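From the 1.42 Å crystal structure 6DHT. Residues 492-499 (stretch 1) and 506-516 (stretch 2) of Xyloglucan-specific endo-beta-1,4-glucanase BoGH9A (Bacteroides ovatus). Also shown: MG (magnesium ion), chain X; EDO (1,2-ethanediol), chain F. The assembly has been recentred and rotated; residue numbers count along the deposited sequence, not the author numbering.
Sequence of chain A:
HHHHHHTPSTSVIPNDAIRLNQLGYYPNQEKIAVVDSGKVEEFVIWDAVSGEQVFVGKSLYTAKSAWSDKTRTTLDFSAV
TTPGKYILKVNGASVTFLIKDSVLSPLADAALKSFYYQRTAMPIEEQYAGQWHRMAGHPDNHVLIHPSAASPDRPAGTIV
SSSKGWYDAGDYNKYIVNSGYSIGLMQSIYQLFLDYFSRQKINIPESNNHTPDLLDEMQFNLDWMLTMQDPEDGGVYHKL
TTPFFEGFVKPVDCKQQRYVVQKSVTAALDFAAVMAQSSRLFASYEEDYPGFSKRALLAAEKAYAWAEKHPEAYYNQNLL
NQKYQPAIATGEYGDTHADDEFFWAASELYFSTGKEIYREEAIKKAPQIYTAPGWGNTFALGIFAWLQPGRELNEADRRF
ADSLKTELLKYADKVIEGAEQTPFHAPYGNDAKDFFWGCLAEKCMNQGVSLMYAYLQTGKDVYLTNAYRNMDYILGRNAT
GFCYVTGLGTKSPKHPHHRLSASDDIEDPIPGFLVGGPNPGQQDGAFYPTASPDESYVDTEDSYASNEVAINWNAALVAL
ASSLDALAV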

# COMPACT_ATOMS: atom_id res chain seq x y z
N SER A 492 1.86 -19.16 2.77
CA SER A 492 1.30 -17.82 2.90
C SER A 492 0.20 -17.81 3.99
O SER A 492 -0.24 -18.87 4.44
CB SER A 492 0.73 -17.36 1.57
OG SER A 492 -0.21 -18.31 1.07
N PRO A 493 -0.23 -16.64 4.46
CA PRO A 493 -1.21 -16.63 5.56
C PRO A 493 -2.55 -17.23 5.15
O PRO A 493 -3.15 -16.84 4.15
CB PRO A 493 -1.35 -15.15 5.90
CG PRO A 493 -0.12 -14.49 5.28
CD PRO A 493 0.15 -15.28 4.06
N LYS A 494 -3.04 -18.18 5.94
CA LYS A 494 -4.33 -18.81 5.69
C LYS A 494 -5.41 -18.32 6.67
O LYS A 494 -6.61 -18.63 6.49
CB LYS A 494 -4.15 -20.32 5.84
CG LYS A 494 -3.23 -20.96 4.82
CD LYS A 494 -3.84 -20.92 3.42
CE LYS A 494 -2.84 -21.35 2.35
NZ LYS A 494 -2.54 -22.81 2.38
N HIS A 495 -5.02 -17.51 7.65
CA HIS A 495 -5.92 -17.08 8.73
C HIS A 495 -5.84 -15.59 9.04
O HIS A 495 -5.70 -15.19 10.18
CB HIS A 495 -5.59 -17.90 10.00
CG HIS A 495 -5.76 -19.37 9.79
ND1 HIS A 495 -7.01 -19.95 9.69
CD2 HIS A 495 -4.86 -20.35 9.56
CE1 HIS A 495 -6.86 -21.25 9.45
NE2 HIS A 495 -5.57 -21.52 9.39
N PRO A 496 -5.91 -14.74 8.01
CA PRO A 496 -5.77 -13.32 8.28
C PRO A 496 -6.84 -12.75 9.20
O PRO A 496 -7.97 -13.23 9.23
CB PRO A 496 -5.88 -12.68 6.88
CG PRO A 496 -6.68 -13.68 6.10
CD PRO A 496 -6.22 -15.01 6.59
N HIS A 497 -6.47 -11.70 9.92
CA HIS A 497 -7.39 -10.93 10.72
C HIS A 497 -8.14 -10.04 9.76
O HIS A 497 -7.76 -8.89 9.50
CB HIS A 497 -6.60 -10.13 11.76
CG HIS A 497 -7.45 -9.23 12.61
ND1 HIS A 497 -7.79 -7.95 12.23
CD2 HIS A 497 -8.00 -9.41 13.84
CE1 HIS A 497 -8.55 -7.40 13.17
NE2 HIS A 497 -8.68 -8.27 14.16
N HIS A 498 -9.23 -10.59 9.23
CA HIS A 498 -9.96 -9.96 8.12
C HIS A 498 -11.39 -10.44 8.25
O HIS A 498 -11.68 -11.61 8.00
CB HIS A 498 -9.36 -10.46 6.80
CG HIS A 498 -9.90 -9.78 5.57
ND1 HIS A 498 -9.93 -10.41 4.34
CD2 HIS A 498 -10.34 -8.53 5.37
CE1 HIS A 498 -10.39 -9.56 3.44
NE2 HIS A 498 -10.65 -8.41 4.03
N ARG A 499 -12.29 -9.55 8.63
CA ARG A 499 -13.66 -9.99 8.86
C ARG A 499 -14.29 -10.60 7.60
O ARG A 499 -15.05 -11.56 7.70
CB ARG A 499 -14.54 -8.88 9.41
CG ARG A 499 -14.30 -8.57 10.90
CD ARG A 499 -15.03 -7.31 11.32
NE ARG A 499 -14.89 -7.02 12.75
CZ ARG A 499 -13.80 -6.52 13.30
NH1 ARG A 499 -12.72 -6.29 12.56
NH2 ARG A 499 -13.76 -6.25 14.60
N ILE A 506 -15.66 -19.96 3.29
CA ILE A 506 -14.62 -20.40 2.38
C ILE A 506 -13.31 -20.53 3.15
O ILE A 506 -12.90 -19.61 3.85
CB ILE A 506 -14.47 -19.41 1.21
CG1 ILE A 506 -15.79 -19.32 0.45
CG2 ILE A 506 -13.34 -19.85 0.28
CD1 ILE A 506 -15.96 -18.08 -0.32
N GLU A 507 -12.69 -21.70 3.07
CA GLU A 507 -11.49 -21.98 3.84
C GLU A 507 -10.35 -21.04 3.42
O GLU A 507 -9.74 -20.37 4.25
CB GLU A 507 -11.06 -23.45 3.67
CG GLU A 507 -9.75 -23.80 4.36
CD GLU A 507 -9.39 -25.27 4.27
OE1 GLU A 507 -10.28 -26.09 3.96
OE2 GLU A 507 -8.22 -25.61 4.52
N ASP A 508 -10.05 -20.98 2.13
CA ASP A 508 -8.95 -20.14 1.69
C ASP A 508 -9.32 -18.67 1.87
O ASP A 508 -10.45 -18.25 1.60
CB ASP A 508 -8.62 -20.41 0.24
CG ASP A 508 -7.90 -21.72 0.04
OD1 ASP A 508 -7.32 -22.24 1.02
OD2 ASP A 508 -7.92 -22.20 -1.10
N PRO A 509 -8.36 -17.86 2.36
CA PRO A 509 -8.64 -16.43 2.49
C PRO A 509 -8.80 -15.73 1.13
O PRO A 509 -8.33 -16.23 0.10
CB PRO A 509 -7.39 -15.90 3.19
CG PRO A 509 -6.31 -16.82 2.77
CD PRO A 509 -6.97 -18.18 2.73
N ILE A 510 -9.43 -14.56 1.14
CA ILE A 510 -9.50 -13.74 -0.07
C ILE A 510 -8.05 -13.43 -0.44
O ILE A 510 -7.24 -13.03 0.41
CB ILE A 510 -10.34 -12.48 0.16
CG1 ILE A 510 -11.77 -12.89 0.55
CG2 ILE A 510 -10.34 -11.61 -1.13
CD1 ILE A 510 -12.69 -11.74 0.93
N PRO A 511 -7.69 -13.60 -1.72
CA PRO A 511 -6.28 -13.46 -2.11
C PRO A 511 -5.85 -12.00 -2.34
O PRO A 511 -6.66 -11.12 -2.55
CB PRO A 511 -6.20 -14.22 -3.45
CG PRO A 511 -7.56 -14.05 -4.03
CD PRO A 511 -8.52 -14.12 -2.83
N GLY A 512 -4.54 -11.79 -2.26
CA GLY A 512 -3.91 -10.53 -2.63
C GLY A 512 -3.59 -9.57 -1.51
O GLY A 512 -3.09 -8.47 -1.80
N PHE A 513 -3.85 -9.93 -0.25
CA PHE A 513 -3.64 -9.03 0.87
C PHE A 513 -2.30 -9.22 1.55
O PHE A 513 -1.96 -10.33 1.93
CB PHE A 513 -4.73 -9.22 1.92
CG PHE A 513 -6.09 -8.75 1.47
CD1 PHE A 513 -6.92 -9.56 0.74
CD2 PHE A 513 -6.53 -7.48 1.79
CE1 PHE A 513 -8.19 -9.08 0.31
CE2 PHE A 513 -7.80 -7.00 1.38
CZ PHE A 513 -8.62 -7.82 0.66
N LEU A 514 -1.56 -8.13 1.73
CA LEU A 514 -0.34 -8.10 2.51
C LEU A 514 -0.70 -8.00 3.99
O LEU A 514 -1.34 -7.03 4.41
CB LEU A 514 0.50 -6.88 2.13
CG LEU A 514 1.82 -6.72 2.90
CD1 LEU A 514 2.72 -7.92 2.79
CD2 LEU A 514 2.53 -5.49 2.36
N VAL A 515 -0.30 -8.98 4.77
CA VAL A 515 -0.57 -8.88 6.20
C VAL A 515 0.46 -7.97 6.87
O VAL A 515 1.55 -7.74 6.35
CB VAL A 515 -0.63 -10.29 6.90
CG1 VAL A 515 -1.72 -11.13 6.26
CG2 VAL A 515 0.71 -11.00 6.83
N GLY A 516 0.14 -7.45 8.05
CA GLY A 516 0.98 -6.45 8.69
C GLY A 516 2.40 -6.91 8.98
O GLY A 516 3.36 -6.16 8.81
MG MG X . -12.94 -17.74 4.87
C1 EDO F . -10.37 -4.60 15.78
O1 EDO F . -11.43 -5.54 16.00
C2 EDO F . -10.53 -3.85 14.45
O2 EDO F . -10.41 -4.79 13.38
O HOH W 1 -7.96 -21.00 6.11
O HOH W 2 -5.06 -23.71 1.79
O HOH W 3 -7.36 -12.08 3.19
O HOH W 4 -11.09 -18.12 5.51
O HOH W 5 -12.15 -16.74 3.14
O HOH W 6 -14.02 -18.65 6.37

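Two loops of one chain can pack against each other without a single direct hydrogen bond between them, and this contact from a Bacteroides ovatus xyloglucanase is a clear example: every polar link between the stretches passes through water. Neither stretch forms regular helix or strand where they meet, so there is no ladder of amides and carbonyls to join them. What remains is apolar packing, much of it by proline, with water between the polar groups.

Pro509 has the largest area covered by the other stretch, 71 Å². Its CG sits 3.4 Å from Pro493 O, and its CB lies 3.7 Å from Pro496 CD, so one ring touches both prolines of the first stretch. A proline nitrogen within a chain carries no hydrogen to donate, and these rings meet the opposing loop by van der Waals contact alone. Val515 repeats the pattern further along: its CG1 approaches Pro493 CG at 3.8 Å and, more loosely, Pro496 CB at 4.5 Å. Pro493 and Pro496 thus each touch both Pro509 and Val515, and all four residues direct their CA-to-CB bonds toward the other stretch.

A second apolar patch is built around His498. Its ring presents an edge to the face of Phe513, the centroids 4.7 Å apart and the planes inclined at 50°, with His498 CE1 3.7 Å from Phe513 CZ. The same CE1 atom lies 4.0 Å from Ile510 CD1, so CE1 is the closest ring atom to both Phe513 and Ile510. NE2 is satisfied elsewhere in the structure. His498 ND1, which also has a hydrogen bond to a residue just outside the stretches, makes a weak 3.3 Å hydrogen bond to a water oxygen as acceptor, and that water donates to Ile510 O at 2.9 Å, bridging the loops beside the aromatic pair.

Two further waters serve Lys494. The carbonyls Lys494 O and Glu507 O stand 4.2 Å apart; as two acceptors they cannot hydrogen-bond to each other, and one water donates to both, at 2.8 Å to Lys494 O and 2.7 Å to Glu507 O. Another water accepts from Lys494 NZ at 2.7 Å and donates to Asp508 OD1 at 2.8 Å. Opposite charges are therefore linked through solvent rather than by a direct salt bridge, while the lysine's aliphatic CD lies 4.2 Å from Pro509 CD.

The general principle is that hydrocarbon surfaces can supply the direct contact between irregular loops, while a few bridging waters satisfy polar atoms that do not meet.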